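Local coordinates for glycosyl transferase (PDB 5U02), which belongs to the glycosyl transferases and forms trimers, its modelled chain joining an N-terminal helical linker to two C-terminal beta domains, at residues A143-I151 / R297-M305; L284-G294 / N325-K336. All coordinates share one frame; numbering follows the deposited sequence.

Contact 1. Residues A143-I151 / R297-M305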
loop_
_atom_site.group_PDB
_atom_site.type_symbol
_atom_site.label_atom_id
_atom_site.label_comp_id
_atom_site.label_asym_id
_atom_site.label_seq_id
_atom_site.Cartn_x
_atom_site.Cartn_y
_atom_site.Cartn_z
ATOM N N ALA A 143 0.372 -9.054 18.858
ATOM C CA ALA A 143 -0.976 -9.604 18.766
ATOM C C ALA A 143 -1.013 -10.663 17.675
ATOM O O ALA A 143 -0.285 -10.577 16.683
ATOM C CB ALA A 143 -2.026 -8.522 18.478
ATOM N N PHE A 144 -1.873 -11.666 17.870
ATOM C CA PHE A 144 -2.130 -12.658 16.826
ATOM C C PHE A 144 -3.506 -13.268 17.063
ATOM O O PHE A 144 -3.666 -14.085 17.974
ATOM C CB PHE A 144 -1.049 -13.735 16.818
ATOM C CG PHE A 144 -1.155 -14.691 15.658
ATOM C CD1 PHE A 144 -2.018 -15.774 15.708
ATOM C CD2 PHE A 144 -0.393 -14.500 14.518
ATOM C CE1 PHE A 144 -2.122 -16.652 14.636
ATOM C CE2 PHE A 144 -0.491 -15.374 13.439
ATOM C CZ PHE A 144 -1.353 -16.452 13.497
ATOM N N LYS A 145 -4.484 -12.887 16.237
ATOM C CA LYS A 145 -5.824 -13.460 16.262
ATOM C C LYS A 145 -6.176 -13.993 14.877
ATOM O O LYS A 145 -5.680 -13.494 13.862
ATOM C CB LYS A 145 -6.880 -12.429 16.684
ATOM C CG LYS A 145 -6.509 -11.588 17.897
ATOM C CD LYS A 145 -6.513 -12.400 19.182
ATOM C CE LYS A 145 -6.531 -11.480 20.394
ATOM N NZ LYS A 145 -6.339 -12.217 21.676
ATOM N N PHE A 146 -7.049 -14.998 14.833
ATOM C CA PHE A 146 -7.436 -15.557 13.547
ATOM C C PHE A 146 -8.743 -16.321 13.687
ATOM O O PHE A 146 -9.162 -16.690 14.789
ATOM C CB PHE A 146 -6.335 -16.455 12.963
ATOM C CG PHE A 146 -6.195 -17.792 13.644
ATOM C CD1 PHE A 146 -5.748 -17.883 14.953
ATOM C CD2 PHE A 146 -6.468 -18.962 12.956
ATOM C CE1 PHE A 146 -5.603 -19.120 15.572
ATOM C CE2 PHE A 146 -6.325 -20.197 13.570
ATOM C CZ PHE A 146 -5.894 -20.273 14.880
ATOM N N ASP A 147 -9.391 -16.520 12.543
ATOM C CA ASP A 147 -10.589 -17.338 12.420
ATOM C C ASP A 147 -10.619 -17.882 10.995
ATOM O O ASP A 147 -9.629 -17.786 10.263
ATOM C CB ASP A 147 -11.839 -16.526 12.792
ATOM C CG ASP A 147 -11.923 -15.199 12.051
ATOM O OD1 ASP A 147 -11.696 -15.178 10.821
ATOM O OD2 ASP A 147 -12.211 -14.170 12.703
ATOM N N ASN A 148 -11.759 -18.446 10.591
ATOM C CA ASN A 148 -11.886 -19.001 9.244
ATOM C C ASN A 148 -11.976 -17.929 8.162
ATOM O O ASN A 148 -12.116 -18.268 6.980
ATOM C CB ASN A 148 -13.114 -19.909 9.157
ATOM C CG ASN A 148 -14.412 -19.149 9.320
ATOM O OD1 ASN A 148 -14.618 -18.461 10.317
ATOM N ND2 ASN A 148 -15.287 -19.249 8.322
ATOM N N HIS A 149 -11.893 -16.655 8.530
ATOM C CA HIS A 149 -12.060 -15.546 7.600
ATOM C C HIS A 149 -10.803 -14.707 7.423
ATOM O O HIS A 149 -10.495 -14.303 6.297
ATOM C CB HIS A 149 -13.244 -14.676 8.058
ATOM C CG HIS A 149 -13.338 -13.345 7.378
ATOM N ND1 HIS A 149 -13.090 -12.149 8.022
ATOM C CD2 HIS A 149 -13.623 -13.029 6.090
ATOM C CE1 HIS A 149 -13.248 -11.156 7.165
ATOM N NE2 HIS A 149 -13.565 -11.662 5.986
ATOM N N LYS A 150 -10.036 -14.479 8.487
ATOM C CA LYS A 150 -8.812 -13.701 8.357
ATOM C C LYS A 150 -7.884 -13.974 9.531
ATOM O O LYS A 150 -8.293 -14.494 10.572
ATOM C CB LYS A 150 -9.106 -12.200 8.273
ATOM C CG LYS A 150 -9.756 -11.639 9.523
ATOM C CD LYS A 150 -9.907 -10.125 9.446
ATOM C CE LYS A 150 -10.568 -9.585 10.703
ATOM N NZ LYS A 150 -10.701 -8.107 10.664
ATOM N N ILE A 151 -6.623 -13.599 9.340
ATOM C CA ILE A 151 -5.622 -13.552 10.396
ATOM C C ILE A 151 -5.291 -12.090 10.653
ATOM O O ILE A 151 -5.052 -11.327 9.708
ATOM C CB ILE A 151 -4.356 -14.334 10.007
ATOM C CG1 ILE A 151 -4.679 -15.806 9.749
ATOM C CG2 ILE A 151 -3.273 -14.180 11.072
ATOM C CD1 ILE A 151 -3.572 -16.537 8.998
ATOM N N ARG A 297 -8.598 -30.955 17.765
ATOM C CA ARG A 297 -8.040 -29.633 17.984
ATOM C C ARG A 297 -9.184 -28.638 17.880
ATOM O O ARG A 297 -10.242 -28.941 17.324
ATOM C CB ARG A 297 -6.937 -29.319 16.966
ATOM C CG ARG A 297 -7.457 -29.179 15.539
ATOM C CD ARG A 297 -6.333 -29.082 14.514
ATOM N NE ARG A 297 -5.836 -30.389 14.090
ATOM C CZ ARG A 297 -4.594 -30.818 14.280
ATOM N NH1 ARG A 297 -3.702 -30.050 14.889
ATOM N NH2 ARG A 297 -4.244 -32.020 13.854
ATOM N N GLY A 298 -8.975 -27.453 18.436
ATOM C CA GLY A 298 -9.977 -26.419 18.319
ATOM C C GLY A 298 -9.979 -25.792 16.938
ATOM O O GLY A 298 -8.949 -25.693 16.271
ATOM N N TYR A 299 -11.167 -25.374 16.505
ATOM C CA TYR A 299 -11.352 -24.613 15.277
ATOM C C TYR A 299 -12.047 -23.303 15.616
ATOM O O TYR A 299 -13.099 -23.304 16.267
ATOM C CB TYR A 299 -12.172 -25.400 14.249
ATOM C CG TYR A 299 -11.362 -26.409 13.474
ATOM C CD1 TYR A 299 -11.132 -27.689 13.982
ATOM C CD2 TYR A 299 -10.826 -26.087 12.234
ATOM C CE1 TYR A 299 -10.388 -28.612 13.275
ATOM C CE2 TYR A 299 -10.082 -27.004 11.520
ATOM C CZ TYR A 299 -9.866 -28.265 12.044
ATOM O OH TYR A 299 -9.123 -29.179 11.334
ATOM N N VAL A 300 -11.460 -22.192 15.182
ATOM C CA VAL A 300 -11.989 -20.867 15.473
ATOM C C VAL A 300 -12.729 -20.362 14.243
ATOM O O VAL A 300 -12.192 -20.393 13.126
ATOM C CB VAL A 300 -10.873 -19.893 15.889
ATOM C CG1 VAL A 300 -10.523 -20.090 17.356
ATOM C CG2 VAL A 300 -9.641 -20.074 15.012
ATOM N N PHE A 301 -13.963 -19.907 14.448
ATOM C CA PHE A 301 -14.785 -19.342 13.393
ATOM C C PHE A 301 -15.121 -17.900 13.741
ATOM O O PHE A 301 -15.175 -17.524 14.918
ATOM C CB PHE A 301 -16.078 -20.153 13.191
ATOM C CG PHE A 301 -15.848 -21.534 12.637
ATOM C CD1 PHE A 301 -15.494 -22.582 13.472
ATOM C CD2 PHE A 301 -15.980 -21.779 11.278
ATOM C CE1 PHE A 301 -15.276 -23.852 12.962
ATOM C CE2 PHE A 301 -15.765 -23.044 10.761
ATOM C CZ PHE A 301 -15.415 -24.085 11.605
ATOM N N GLU A 302 -15.341 -17.092 12.707
ATOM C CA GLU A 302 -15.739 -15.709 12.918
ATOM C C GLU A 302 -17.137 -15.655 13.525
ATOM O O GLU A 302 -18.063 -16.315 13.045
ATOM C CB GLU A 302 -15.698 -14.936 11.602
ATOM C CG GLU A 302 -16.314 -15.677 10.424
ATOM C CD GLU A 302 -16.605 -14.768 9.232
ATOM O OE1 GLU A 302 -17.024 -15.294 8.180
ATOM O OE2 GLU A 302 -16.427 -13.536 9.346
ATOM N N GLU A 303 -17.288 -14.872 14.584
ATOM C CA GLU A 303 -18.587 -14.747 15.221
ATOM C C GLU A 303 -19.467 -13.778 14.442
ATOM O O GLU A 303 -18.982 -12.879 13.752
ATOM C CB GLU A 303 -18.429 -14.286 16.672
ATOM C CG GLU A 303 -17.694 -15.298 17.553
ATOM C CD GLU A 303 -17.768 -14.947 19.026
ATOM O OE1 GLU A 303 -17.482 -13.787 19.380
ATOM O OE2 GLU A 303 -18.133 -15.826 19.830
ATOM N N GLY A 304 -20.776 -13.979 14.550
ATOM C CA GLY A 304 -21.725 -13.124 13.869
ATOM C C GLY A 304 -22.751 -13.907 13.083
ATOM O O GLY A 304 -23.031 -15.067 13.399
ATOM N N MET A 305 -23.299 -13.288 12.041
ATOM C CA MET A 305 -24.366 -13.913 11.273
ATOM C C MET A 305 -23.877 -15.181 10.587
ATOM O O MET A 305 -22.728 -15.273 10.145
ATOM C CB MET A 305 -24.908 -12.935 10.235
ATOM C CG MET A 305 -25.509 -11.686 10.847
ATOM S SD MET A 305 -25.857 -10.424 9.615
ATOM C CE MET A 305 -26.208 -9.027 10.679
#

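Contact 2. Residues L284-G294 / N325-K336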
loop_
_atom_site.group_PDB
_atom_site.type_symbol
_atom_site.label_atom_id
_atom_site.label_comp_id
_atom_site.label_asym_id
_atom_site.label_seq_id
_atom_site.Cartn_x
_atom_site.Cartn_y
_atom_site.Cartn_z
ATOM N N LEU A 284 -27.116 -31.452 16.938
ATOM C CA LEU A 284 -28.237 -30.601 17.304
ATOM C C LEU A 284 -28.366 -30.568 18.820
ATOM O O LEU A 284 -28.391 -31.618 19.469
ATOM C CB LEU A 284 -29.532 -31.115 16.671
ATOM C CG LEU A 284 -30.767 -30.217 16.762
ATOM C CD1 LEU A 284 -30.484 -28.876 16.106
ATOM C CD2 LEU A 284 -31.976 -30.892 16.119
ATOM N N LYS A 285 -28.435 -29.364 19.380
ATOM C CA LYS A 285 -28.621 -29.164 20.810
ATOM C C LYS A 285 -29.931 -28.415 21.010
ATOM O O LYS A 285 -30.109 -27.318 20.471
ATOM C CB LYS A 285 -27.443 -28.397 21.412
ATOM C CG LYS A 285 -27.604 -28.014 22.875
ATOM C CD LYS A 285 -26.330 -27.352 23.389
ATOM C CE LYS A 285 -26.527 -26.726 24.759
ATOM N NZ LYS A 285 -25.246 -26.192 25.302
ATOM N N GLY A 286 -30.844 -29.007 21.778
ATOM C CA GLY A 286 -32.189 -28.461 21.841
ATOM C C GLY A 286 -32.870 -28.623 20.496
ATOM O O GLY A 286 -32.728 -29.648 19.820
ATOM N N LYS A 287 -33.608 -27.591 20.085
ATOM C CA LYS A 287 -34.232 -27.580 18.771
ATOM C C LYS A 287 -33.742 -26.461 17.866
ATOM O O LYS A 287 -34.119 -26.435 16.690
ATOM C CB LYS A 287 -35.760 -27.479 18.901
ATOM C CG LYS A 287 -36.385 -28.631 19.670
ATOM C CD LYS A 287 -36.001 -29.979 19.060
ATOM C CE LYS A 287 -36.555 -30.141 17.648
ATOM N NZ LYS A 287 -35.650 -30.944 16.777
ATOM N N ASN A 288 -32.897 -25.553 18.364
ATOM C CA ASN A 288 -32.532 -24.372 17.592
ATOM C C ASN A 288 -31.035 -24.077 17.638
ATOM O O ASN A 288 -30.625 -22.963 17.293
ATOM C CB ASN A 288 -33.321 -23.148 18.089
ATOM C CG ASN A 288 -33.025 -22.806 19.548
ATOM O OD1 ASN A 288 -32.481 -23.623 20.298
ATOM N ND2 ASN A 288 -33.393 -21.598 19.957
ATOM N N LYS A 289 -30.205 -25.034 18.047
ATOM C CA LYS A 289 -28.774 -24.797 18.200
ATOM C C LYS A 289 -27.982 -25.900 17.516
ATOM O O LYS A 289 -28.210 -27.090 17.767
ATOM C CB LYS A 289 -28.380 -24.703 19.679
ATOM C CG LYS A 289 -28.794 -23.394 20.343
ATOM C CD LYS A 289 -28.552 -23.418 21.850
ATOM C CE LYS A 289 -28.955 -22.092 22.482
ATOM N NZ LYS A 289 -29.018 -22.152 23.969
ATOM N N ILE A 290 -27.052 -25.497 16.657
ATOM C CA ILE A 290 -26.129 -26.408 15.992
ATOM C C ILE A 290 -24.763 -26.235 16.642
ATOM O O ILE A 290 -24.296 -25.103 16.826
ATOM C CB ILE A 290 -26.083 -26.142 14.479
ATOM C CG1 ILE A 290 -27.489 -26.296 13.889
ATOM C CG2 ILE A 290 -25.108 -27.091 13.787
ATOM C CD1 ILE A 290 -27.626 -25.817 12.460
ATOM N N ILE A 291 -24.141 -27.347 17.020
ATOM C CA ILE A 291 -22.881 -27.337 17.756
ATOM C C ILE A 291 -21.807 -27.972 16.882
ATOM O O ILE A 291 -21.939 -29.129 16.458
ATOM C CB ILE A 291 -22.994 -28.078 19.099
ATOM C CG1 ILE A 291 -24.137 -27.515 19.946
ATOM C CG2 ILE A 291 -21.680 -27.977 19.864
ATOM C CD1 ILE A 291 -23.943 -26.072 20.343
ATOM N N LEU A 292 -20.740 -27.223 16.625
ATOM C CA LEU A 292 -19.571 -27.736 15.925
ATOM C C LEU A 292 -18.484 -27.995 16.956
ATOM O O LEU A 292 -18.100 -27.082 17.696
ATOM C CB LEU A 292 -19.085 -26.749 14.869
ATOM C CG LEU A 292 -20.088 -26.353 13.783
ATOM C CD1 LEU A 292 -19.438 -25.388 12.807
ATOM C CD2 LEU A 292 -20.624 -27.580 13.062
ATOM N N THR A 293 -17.998 -29.234 17.013
ATOM C CA THR A 293 -16.989 -29.633 17.989
ATOM C C THR A 293 -15.727 -30.083 17.267
ATOM O O THR A 293 -15.769 -31.006 16.446
ATOM C CB THR A 293 -17.511 -30.749 18.897
ATOM O OG1 THR A 293 -18.770 -30.353 19.458
ATOM C CG2 THR A 293 -16.532 -31.014 20.027
ATOM N N GLY A 294 -14.610 -29.421 17.561
ATOM C CA GLY A 294 -13.318 -29.893 17.096
ATOM C C GLY A 294 -12.918 -31.130 17.878
ATOM O O GLY A 294 -12.797 -31.078 19.115
ATOM N N ASN A 325 -12.868 -25.265 21.216
ATOM C CA ASN A 325 -13.191 -26.308 20.246
ATOM C C ASN A 325 -14.696 -26.497 20.080
ATOM O O ASN A 325 -15.129 -27.510 19.522
ATOM C CB ASN A 325 -12.531 -27.633 20.633
ATOM C CG ASN A 325 -13.234 -28.321 21.783
ATOM O OD1 ASN A 325 -13.713 -27.672 22.715
ATOM N ND2 ASN A 325 -13.306 -29.649 21.721
ATOM N N GLU A 326 -15.506 -25.551 20.551
ATOM C CA GLU A 326 -16.955 -25.661 20.454
ATOM C C GLU A 326 -17.546 -24.353 19.954
ATOM O O GLU A 326 -17.256 -23.280 20.496
ATOM C CB GLU A 326 -17.582 -26.044 21.796
ATOM C CG GLU A 326 -17.425 -27.515 22.127
ATOM C CD GLU A 326 -17.929 -27.860 23.504
ATOM O OE1 GLU A 326 -18.619 -28.891 23.637
ATOM O OE2 GLU A 326 -17.634 -27.103 24.454
ATOM N N VAL A 327 -18.390 -24.459 18.934
ATOM C CA VAL A 327 -19.036 -23.323 18.300
ATOM C C VAL A 327 -20.535 -23.565 18.319
ATOM O O VAL A 327 -20.991 -24.677 18.027
ATOM C CB VAL A 327 -18.526 -23.127 16.859
ATOM C CG1 VAL A 327 -19.492 -22.296 16.055
ATOM C CG2 VAL A 327 -17.151 -22.480 16.877
ATOM N N GLU A 328 -21.299 -22.536 18.670
ATOM C CA GLU A 328 -22.751 -22.616 18.699
ATOM C C GLU A 328 -23.337 -21.724 17.615
ATOM O O GLU A 328 -22.943 -20.560 17.477
ATOM C CB GLU A 328 -23.301 -22.208 20.065
ATOM C CG GLU A 328 -24.811 -22.067 20.087
ATOM C CD GLU A 328 -25.310 -21.394 21.343
ATOM O OE1 GLU A 328 -25.463 -22.088 22.365
ATOM O OE2 GLU A 328 -25.539 -20.168 21.311
ATOM N N ILE A 329 -24.276 -22.270 16.855
ATOM C CA ILE A 329 -25.027 -21.512 15.867
ATOM C C ILE A 329 -26.462 -21.477 16.366
ATOM O O ILE A 329 -27.178 -22.482 16.292
ATOM C CB ILE A 329 -24.924 -22.118 14.465
ATOM C CG1 ILE A 329 -23.465 -22.097 13.991
ATOM C CG2 ILE A 329 -25.810 -21.348 13.492
ATOM C CD1 ILE A 329 -23.234 -22.759 12.649
ATOM N N LEU A 330 -26.869 -20.329 16.908
ATOM C CA LEU A 330 -28.221 -20.133 17.430
ATOM C C LEU A 330 -29.138 -19.782 16.266
ATOM O O LEU A 330 -29.122 -18.655 15.767
ATOM C CB LEU A 330 -28.230 -19.042 18.493
ATOM C CG LEU A 330 -29.585 -18.660 19.091
ATOM C CD1 LEU A 330 -30.224 -19.861 19.776
ATOM C CD2 LEU A 330 -29.449 -17.489 20.060
ATOM N N LEU A 331 -29.947 -20.749 15.835
ATOM C CA LEU A 331 -30.791 -20.578 14.662
ATOM C C LEU A 331 -31.976 -19.665 14.964
ATOM O O LEU A 331 -32.382 -19.482 16.115
ATOM C CB LEU A 331 -31.301 -21.932 14.170
ATOM C CG LEU A 331 -30.243 -22.919 13.693
ATOM C CD1 LEU A 331 -30.889 -24.251 13.378
ATOM C CD2 LEU A 331 -29.537 -22.359 12.470
ATOM N N SER A 332 -32.545 -19.096 13.897
ATOM C CA SER A 332 -33.684 -18.195 14.027
ATOM C C SER A 332 -35.000 -18.931 14.231
ATOM O O SER A 332 -36.002 -18.290 14.569
ATOM C CB SER A 332 -33.796 -17.302 12.792
ATOM O OG SER A 332 -34.186 -18.061 11.661
ATOM N N LYS A 333 -35.024 -20.247 14.030
ATOM C CA LYS A 333 -36.219 -21.046 14.253
ATOM C C LYS A 333 -35.795 -22.471 14.577
ATOM O O LYS A 333 -34.614 -22.820 14.516
ATOM C CB LYS A 333 -37.148 -21.018 13.033
ATOM C CG LYS A 333 -36.595 -21.750 11.824
ATOM C CD LYS A 333 -37.651 -21.898 10.739
ATOM C CE LYS A 333 -37.155 -22.800 9.622
ATOM N NZ LYS A 333 -38.202 -23.044 8.586
ATOM N N ASP A 334 -36.777 -23.297 14.925
ATOM C CA ASP A 334 -36.503 -24.698 15.209
ATOM C C ASP A 334 -36.199 -25.459 13.923
ATOM O O ASP A 334 -36.704 -25.134 12.844
ATOM C CB ASP A 334 -37.692 -25.347 15.919
ATOM C CG ASP A 334 -37.781 -24.968 17.382
ATOM O OD1 ASP A 334 -36.815 -24.379 17.909
ATOM O OD2 ASP A 334 -38.818 -25.269 18.010
ATOM N N ILE A 335 -35.369 -26.488 14.042
ATOM C CA ILE A 335 -35.097 -27.385 12.929
ATOM C C ILE A 335 -35.356 -28.812 13.394
ATOM O O ILE A 335 -34.853 -29.233 14.442
ATOM C CB ILE A 335 -33.664 -27.220 12.382
ATOM C CG1 ILE A 335 -33.440 -28.157 11.191
ATOM C CG2 ILE A 335 -32.613 -27.436 13.475
ATOM C CD1 ILE A 335 -32.149 -27.890 10.439
ATOM N N LYS A 336 -36.175 -29.537 12.639
ATOM C CA LYS A 336 -36.453 -30.925 12.971
ATOM C C LYS A 336 -35.201 -31.771 12.781
ATOM O O LYS A 336 -34.348 -31.479 11.939
ATOM C CB LYS A 336 -37.595 -31.463 12.109
ATOM C CG LYS A 336 -38.924 -30.771 12.362
ATOM C CD LYS A 336 -40.002 -31.261 11.414
ATOM C CE LYS A 336 -41.342 -30.613 11.728
ATOM N NZ LYS A 336 -41.278 -29.127 11.622
HETATM O O HOH W 1 -24.158 -23.758 23.681
#

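Contact 1. Residues A143-I151 / R297-M305
Val-300 lays its CG2 methyl over one face of the Phe-146 ring, 3.8 Å from CG2 to the ring centroid and displaced toward the rim, a CH-pi contact in which the two side chains cross at about a right angle. The same methyl also leans on the backbone carbonyl of Phe-146. Asn-148, in the turn between strands 138-146 and 150-159, makes a hydrogen bond across the contact: Glu-302 N donates to Asn-148 OD1 at 2.8 Å, with an N-H...O angle of 161° and the donor almost straight ahead of the C=O. The amide is brought there by a chi1 of 66°, which sets CG between the backbone N and the carbonyl carbon. Its plane stands 51° from the Phe-301 ring, and Asn-148 CG packs 3.6 Å from Phe-301 CD2. The other end of the amide is engaged too, since ND2 bonds to Tyr-353 OH and Thr-348 OG1. Beyond the bond, Glu-302 runs extended past His-149, its carboxylate plane nearly parallel to the imidazole and Glu-302 CD 3.6 Å from His-149 CB. Glu-302 OE1 accepts from His-350 N and bonds to Thr-348 OG1, while His-350 stacks on the His-149 ring. The turn itself is held by Asp-147, whose OD1 accepts from His-149 N at 2.7 Å, an Asx turn, and from Lys-150 N at 2.9 Å, an Asx motif; Asn-148 lies in between, its side chain directed to 297-305. Asp-147 OD1 lies 5.2 Å from Glu-302 OE2; the partners of each carboxylate would be expected to ease the repulsion. A buried amide bonded at both ends suggests that polar bonds as well as apolar packing set how the two domains meet.

Contact 2. Residues L284-G294 / N325-K336
Lys-289 and Leu-330 stand side by side and point the same way, Leu-330 CD1 lying 3.7 Å from Lys-289 CE. Glu-328 slants across the extended lysine from the same face, its OE1 3.4 Å from Lys-289 CD. The ion pair from Lys-289 NZ to Glu-328 OE1 is long, at 3.9 Å; the stronger partner of NZ is Asp-312 of the second subunit. A water bonded to Glu-328 OE1 also takes a hydrogen bond from Lys-285 NZ. The opposite face is apolar: Ile-290 lies beside Ile-329 and Leu-292 beside Val-327, and Ile-290 CD1 reaches obliquely to Leu-331 CD1, 3.7 Å away. In the turn before strand 289-294, Lys-287 bends at chi2, chi3 and chi4, curling its NZ back to Ile-335 O at 3.0 Å, while Lys-287 O receives Ile-335 N. At the other end, Asn-325 ND2 gives its hydrogen to Gly-294 O with the acceptor close to the amide plane. Between these ends, strands 289-294 and 326-331 run antiparallel at 163°, with Ile-290/Ile-329 and Leu-292/Val-327 as hydrogen-bonded pairs. One mixed face with charged side chains and one buried apolar face are consistent with the antiparallel sheet of an E-set domain.

Contact 1 and contact 2 have centres about 18 Å apart, on the same side of the chain's centre, and they touch directly: Phe-301 CD1 packs 3.8 Å from Val-327 CG2, and Gly-298 lies against Asn-325. Along the chain their segments alternate, 143-151, 284-294, 297-305, then 325-336. Contact 2 is internal to the seven-stranded antiparallel sheet, pairing strands 289-294 and 326-331, whereas contact 1 sets the turn after strand 138-146, in the first C-terminal domain, against the connection leading into strand 304-310 of that same sheet. Contact 2 thus lies within the second C-terminal domain, and contact 1 joins that domain to its predecessor. Both also reach the second subunit of the trimer.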